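Local coordinates for protein transcriptional regulator, LysR family (Eggerthella lenta, PDB 4PZJ) that probably binds cis-regulatory DNA and controls transcription, this chain being its N-terminal winged helix-turn-helix domain, at residues V6-T11 against S33-H38; M16-A21 against P46-R51. One frame throughout, in Å; residues are numbered along the deposited sequence.

Contact 1. Residues V6-T11 against S33-H38; sequences VETFLT and SQHIAH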
loop_
_atom_site.group_PDB
_atom_site.type_symbol
_atom_site.label_atom_id
_atom_site.label_comp_id
_atom_site.label_asym_id
_atom_site.label_seq_id
_atom_site.Cartn_x
_atom_site.Cartn_y
_atom_site.Cartn_z
ATOM N N VAL A 6 8.633 7.521 5.319
ATOM C CA VAL A 6 8.936 6.345 4.507
ATOM C C VAL A 6 10.164 5.632 5.054
ATOM O O VAL A 6 10.134 4.420 5.265
ATOM C CB VAL A 6 9.116 6.730 3.036
ATOM C CG1 VAL A 6 9.822 5.634 2.240
ATOM C CG2 VAL A 6 7.780 7.157 2.452
ATOM N N GLU A 7 11.227 6.375 5.343
ATOM C CA GLU A 7 12.456 5.809 5.893
ATOM C C GLU A 7 12.204 5.113 7.223
ATOM O O GLU A 7 12.764 4.078 7.515
ATOM C CB GLU A 7 13.479 6.957 6.096
ATOM C CG GLU A 7 14.804 6.568 6.743
ATOM C CD GLU A 7 15.560 7.766 7.374
ATOM O OE1 GLU A 7 14.947 8.847 7.590
ATOM O OE2 GLU A 7 16.775 7.616 7.690
ATOM N N THR A 8 11.345 5.684 8.074
ATOM C CA THR A 8 11.072 5.059 9.341
ATOM C C THR A 8 10.312 3.764 9.110
ATOM O O THR A 8 10.645 2.746 9.729
ATOM C CB THR A 8 10.260 5.999 10.240
ATOM O OG1 THR A 8 11.097 7.124 10.590
ATOM C CG2 THR A 8 9.872 5.313 11.491
ATOM N N PHE A 9 9.323 3.826 8.229
ATOM C CA PHE A 9 8.523 2.617 7.924
ATOM C C PHE A 9 9.460 1.499 7.441
ATOM O O PHE A 9 9.373 0.349 7.919
ATOM C CB PHE A 9 7.451 2.849 6.896
ATOM C CG PHE A 9 6.912 1.549 6.314
ATOM C CD1 PHE A 9 6.105 0.739 7.070
ATOM C CD2 PHE A 9 7.344 1.107 5.066
ATOM C CE1 PHE A 9 5.650 -0.476 6.580
ATOM C CE2 PHE A 9 6.898 -0.108 4.553
ATOM C CZ PHE A 9 6.077 -0.913 5.331
ATOM N N LEU A 10 10.329 1.814 6.510
ATOM C CA LEU A 10 11.212 0.761 5.996
ATOM C C LEU A 10 12.159 0.180 7.057
ATOM O O LEU A 10 12.484 -1.028 7.063
ATOM C CB LEU A 10 11.993 1.274 4.785
ATOM C CG LEU A 10 11.200 1.595 3.509
ATOM C CD1 LEU A 10 11.987 2.331 2.470
ATOM C CD2 LEU A 10 10.635 0.325 2.898
ATOM N N THR A 11 12.659 1.025 7.964
ATOM C CA THR A 11 13.522 0.598 9.021
ATOM C C THR A 11 12.761 -0.364 9.964
ATOM O O THR A 11 13.284 -1.377 10.353
ATOM C CB THR A 11 14.087 1.789 9.783
ATOM O OG1 THR A 11 14.718 2.633 8.822
ATOM C CG2 THR A 11 15.039 1.388 10.797
ATOM N N SER A 33 7.360 5.792 16.443
ATOM C CA SER A 33 5.944 5.458 16.501
ATOM C C SER A 33 5.028 6.567 15.970
ATOM O O SER A 33 4.072 6.279 15.297
ATOM C CB SER A 33 5.557 5.082 17.928
ATOM O OG SER A 33 6.134 3.888 18.375
ATOM N N GLN A 34 5.380 7.851 16.188
ATOM C CA GLN A 34 4.631 8.966 15.626
ATOM C C GLN A 34 4.704 9.026 14.085
ATOM O O GLN A 34 3.720 9.319 13.417
ATOM C CB GLN A 34 5.110 10.287 16.271
ATOM C CG GLN A 34 4.712 10.389 17.750
ATOM C CD GLN A 34 5.576 11.365 18.584
ATOM O OE1 GLN A 34 6.564 11.918 18.082
ATOM N NE2 GLN A 34 5.207 11.566 19.870
ATOM N N HIS A 35 5.867 8.719 13.494
ATOM C CA HIS A 35 5.953 8.668 12.072
ATOM C C HIS A 35 5.016 7.617 11.488
ATOM O O HIS A 35 4.309 7.862 10.541
ATOM C CB HIS A 35 7.349 8.310 11.607
ATOM C CG HIS A 35 8.393 9.361 11.882
ATOM N ND1 HIS A 35 9.745 9.106 11.804
ATOM C CD2 HIS A 35 8.274 10.659 12.233
ATOM C CE1 HIS A 35 10.418 10.212 12.093
ATOM N NE2 HIS A 35 9.545 11.169 12.359
ATOM N N ILE A 36 5.088 6.408 12.064
ATOM C CA ILE A 36 4.228 5.306 11.650
ATOM C C ILE A 36 2.756 5.668 11.887
ATOM O O ILE A 36 1.927 5.525 10.998
ATOM C CB ILE A 36 4.554 4.016 12.418
ATOM C CG1 ILE A 36 6.010 3.550 12.214
ATOM C CG2 ILE A 36 3.591 2.902 12.040
ATOM C CD1 ILE A 36 6.451 3.413 10.775
ATOM N N ALA A 37 2.452 6.176 13.074
ATOM C CA ALA A 37 1.099 6.548 13.423
ATOM C C ALA A 37 0.510 7.580 12.440
ATOM O O ALA A 37 -0.635 7.549 12.107
ATOM C CB ALA A 37 1.055 7.073 14.833
ATOM N N HIS A 38 1.310 8.543 12.002
ATOM C CA HIS A 38 0.833 9.479 11.010
ATOM C C HIS A 38 0.433 8.790 9.686
ATOM O O HIS A 38 -0.559 9.133 9.098
ATOM C CB HIS A 38 1.941 10.509 10.786
ATOM C CG HIS A 38 1.517 11.695 9.985
ATOM N ND1 HIS A 38 1.280 12.927 10.555
ATOM C CD2 HIS A 38 1.299 11.844 8.657
ATOM C CE1 HIS A 38 0.924 13.783 9.612
ATOM N NE2 HIS A 38 0.928 13.151 8.452
#

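Contact 2. Residues M16-A21 against P46-R51; sequences MNYTRA and PLFAYR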
loop_
_atom_site.group_PDB
_atom_site.type_symbol
_atom_site.label_atom_id
_atom_site.label_comp_id
_atom_site.label_asym_id
_atom_site.label_seq_id
_atom_site.Cartn_x
_atom_site.Cartn_y
_atom_site.Cartn_z
HETATM N N MSE A 16 11.848 -5.232 12.439
HETATM C CA MSE A 16 10.675 -5.819 13.120
HETATM C C MSE A 16 10.790 -5.567 14.614
HETATM O O MSE A 16 10.447 -6.392 15.454
HETATM C CB MSE A 16 10.533 -7.282 12.703
HETATM C CG MSE A 16 10.106 -7.396 11.235
HETATM SE SE MSE A 16 8.327 -6.643 10.734
HETATM C CE MSE A 16 7.529 -7.853 11.904
ATOM N N ASN A 17 11.276 -4.390 14.991
ATOM C CA ASN A 17 11.525 -4.097 16.377
ATOM C C ASN A 17 11.576 -2.585 16.458
ATOM O O ASN A 17 12.516 -1.989 16.014
ATOM C CB ASN A 17 12.869 -4.733 16.784
ATOM C CG ASN A 17 13.273 -4.476 18.214
ATOM O OD1 ASN A 17 12.799 -3.555 18.881
ATOM N ND2 ASN A 17 14.174 -5.324 18.715
ATOM N N TYR A 18 10.593 -1.966 17.077
ATOM C CA TYR A 18 10.629 -0.492 17.098
ATOM C C TYR A 18 11.795 0.155 17.839
ATOM O O TYR A 18 12.314 1.178 17.358
ATOM C CB TYR A 18 9.348 0.046 17.742
ATOM C CG TYR A 18 8.144 0.189 16.857
ATOM C CD1 TYR A 18 7.546 -0.913 16.236
ATOM C CD2 TYR A 18 7.522 1.441 16.670
ATOM C CE1 TYR A 18 6.428 -0.769 15.418
ATOM C CE2 TYR A 18 6.411 1.578 15.859
ATOM C CZ TYR A 18 5.834 0.454 15.254
ATOM O OH TYR A 18 4.722 0.547 14.479
ATOM N N THR A 19 12.164 -0.339 19.027
ATOM C CA THR A 19 13.275 0.296 19.791
ATOM C C THR A 19 14.565 0.160 18.999
ATOM O O THR A 19 15.374 1.063 19.005
ATOM C CB THR A 19 13.447 -0.220 21.213
ATOM O OG1 THR A 19 13.529 -1.649 21.218
ATOM C CG2 THR A 19 12.275 0.205 22.069
ATOM N N ARG A 20 14.730 -0.946 18.311
ATOM C CA ARG A 20 15.902 -1.174 17.469
ATOM C C ARG A 20 15.945 -0.191 16.291
ATOM O O ARG A 20 16.999 0.359 15.956
ATOM C CB ARG A 20 15.846 -2.613 17.018
ATOM C CG ARG A 20 16.885 -3.050 16.033
ATOM C CD ARG A 20 18.309 -3.262 16.505
ATOM N NE ARG A 20 18.932 -3.791 15.296
ATOM C CZ ARG A 20 19.338 -3.046 14.260
ATOM N NH1 ARG A 20 19.280 -1.720 14.325
ATOM N NH2 ARG A 20 19.814 -3.623 13.143
ATOM N N ALA A 21 14.799 0.038 15.660
ATOM C CA ALA A 21 14.680 1.004 14.556
ATOM C C ALA A 21 15.066 2.367 15.079
ATOM O O ALA A 21 15.763 3.159 14.409
ATOM C CB ALA A 21 13.240 1.063 14.053
ATOM N N PRO A 46 -3.714 -0.039 9.255
ATOM C CA PRO A 46 -2.598 -0.336 10.103
ATOM C C PRO A 46 -1.469 -0.965 9.270
ATOM O O PRO A 46 -1.753 -1.701 8.318
ATOM C CB PRO A 46 -3.134 -1.414 11.033
ATOM C CG PRO A 46 -4.067 -2.170 10.174
ATOM C CD PRO A 46 -4.702 -1.148 9.265
ATOM N N LEU A 47 -0.245 -0.683 9.664
ATOM C CA LEU A 47 0.932 -1.217 8.961
ATOM C C LEU A 47 1.612 -2.310 9.771
ATOM O O LEU A 47 2.339 -3.148 9.227
ATOM C CB LEU A 47 1.893 -0.051 8.691
ATOM C CG LEU A 47 1.354 0.959 7.708
ATOM C CD1 LEU A 47 2.300 2.167 7.689
ATOM C CD2 LEU A 47 1.088 0.472 6.288
ATOM N N PHE A 48 1.463 -2.263 11.070
ATOM C CA PHE A 48 2.016 -3.247 11.998
ATOM C C PHE A 48 0.995 -3.604 13.043
ATOM O O PHE A 48 0.054 -2.849 13.266
ATOM C CB PHE A 48 3.239 -2.698 12.717
ATOM C CG PHE A 48 4.365 -2.336 11.787
ATOM C CD1 PHE A 48 5.209 -3.294 11.300
ATOM C CD2 PHE A 48 4.542 -1.019 11.390
ATOM C CE1 PHE A 48 6.215 -2.952 10.436
ATOM C CE2 PHE A 48 5.572 -0.660 10.548
ATOM C CZ PHE A 48 6.400 -1.640 10.042
ATOM N N ALA A 49 1.207 -4.758 13.680
ATOM C CA ALA A 49 0.360 -5.200 14.782
ATOM C C ALA A 49 1.095 -6.208 15.636
ATOM O O ALA A 49 1.984 -6.895 15.150
ATOM C CB ALA A 49 -0.936 -5.820 14.267
ATOM N N TYR A 50 0.757 -6.254 16.917
ATOM C CA TYR A 50 1.247 -7.319 17.783
ATOM C C TYR A 50 0.212 -8.438 17.709
ATOM O O TYR A 50 -0.970 -8.186 17.691
ATOM C CB TYR A 50 1.397 -6.946 19.267
ATOM C CG TYR A 50 2.532 -5.994 19.593
ATOM C CD1 TYR A 50 3.809 -6.240 19.130
ATOM C CD2 TYR A 50 2.331 -4.883 20.422
ATOM C CE1 TYR A 50 4.856 -5.382 19.423
ATOM C CE2 TYR A 50 3.387 -4.032 20.755
ATOM C CZ TYR A 50 4.657 -4.283 20.235
ATOM O OH TYR A 50 5.733 -3.446 20.494
ATOM N N ARG A 51 0.702 -9.648 17.614
ATOM C CA ARG A 51 -0.167 -10.815 17.662
ATOM C C ARG A 51 0.542 -11.728 18.605
ATOM O O ARG A 51 1.692 -12.100 18.351
ATOM C CB ARG A 51 -0.331 -11.507 16.318
ATOM C CG ARG A 51 -1.270 -10.834 15.326
ATOM C CD ARG A 51 -1.755 -11.790 14.227
ATOM N NE ARG A 51 -0.670 -12.461 13.494
ATOM C CZ ARG A 51 -0.101 -13.618 13.845
ATOM N NH1 ARG A 51 -0.484 -14.273 14.942
ATOM N NH2 ARG A 51 0.871 -14.130 13.088
#

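Contact 1. Residues V6-T11 against S33-H38
T8 faces H35 and F9 faces I36, with CA atoms 6.8 and 6.3 Å apart, where helix 3-11 and helix 29-43 cross steeply: the axes of segments 6-11 and 33-38 come within 9.0 Å at a signed angle of -105°. The polar link is a short hydrogen bond from H35 ND1 to T8 OG1, 2.7 Å long. The hydroxyl oxygen sits at the edge of the imidazole, 14° out of the ring plane, so ND1 meets it close to in plane. With CG anti to its own carbonyl carbon (chi1 -68°), H35 carries its ring out to T8, and the two side chains meet nearly at right angles. T8 OG1 is also hydrogen-bonded to the carbonyl of F4, a turn earlier, and the F4 ring packs edge-to-face with H35. A leucine in place of H35 would probably leave T8 OG1 without this donor and the F4 ring without its aromatic mate. Beside this polar pair the contact is apolar: in one of two conformers I36 CD1 lies 3.6 Å from F9 CA, so this part is less certain. F9 also packs on L39, L47, L64 and L68. This steep crossing joins the first helix to the long helix that, as in other LysR-family regulators, is the second of the helix-turn-helix and probably the recognition helix.

Contact 2. Residues M16-A21 against P46-R51
Y18 and F48 meet in a T-shaped stack, the edge of the tyrosine ring turned toward the phenylalanine face, with centroids 5.8 Å apart and planes at 76°. The closest atoms are Y18 OH and F48 CD2, at 3.5 Å; the hydroxyl comes in obliquely beside CD2, CG and CB of F48. At the edge of the same ring, near its plane, lies the selenium of M16 (modelled as selenomethionine), with SE 4.3 Å from F48 CE1. F48 CG is anti to its carbonyl carbon (chi1 -61°), which carries the ring off strand 48-51 toward the start of helix 18-25. V12, L55 and L57 pack round it as well, while V32, S33 and I36 of helix 29-43 support Y18. Just before Y18, N17 is the N-cap: OD1 accepts from R20 N at 3.3 Å, a fairly straight bond whose donor lies above the amide carbonyl plane. This capping bond helps define the helix start from which Y18 projects. Across the sheet, A49 pairs through its backbone with Q56. With no hydrogen bond between the two segments, the wing strand meets the helix-turn-helix here through aromatic and apolar packing, so the fit probably depends on ring shape and orientation.

Contacts 1 and 2 are centred 10 Å apart and belong to one hydrophobic core, to which helices 3-11, 18-25 and 29-43 and the wing contribute. F9 CE1 of contact 1 lies 3.7 Å from F48 CZ of contact 2, so the first helix reaches the wing strand directly. Y18 meets segment 33-38 of contact 1, its CD2 lying 3.3 Å from S33 OG. T11 CG2 and A21 CB, 3.7 Å apart, bring helices 3-11 and 18-25 together. The segments alternate along the chain, which interlocks the two contacts. No ligand or DNA is part of either; through Y18, which packs on both F48 and helix 29-43, they probably help place the wing and that helix, the likely DNA-facing elements.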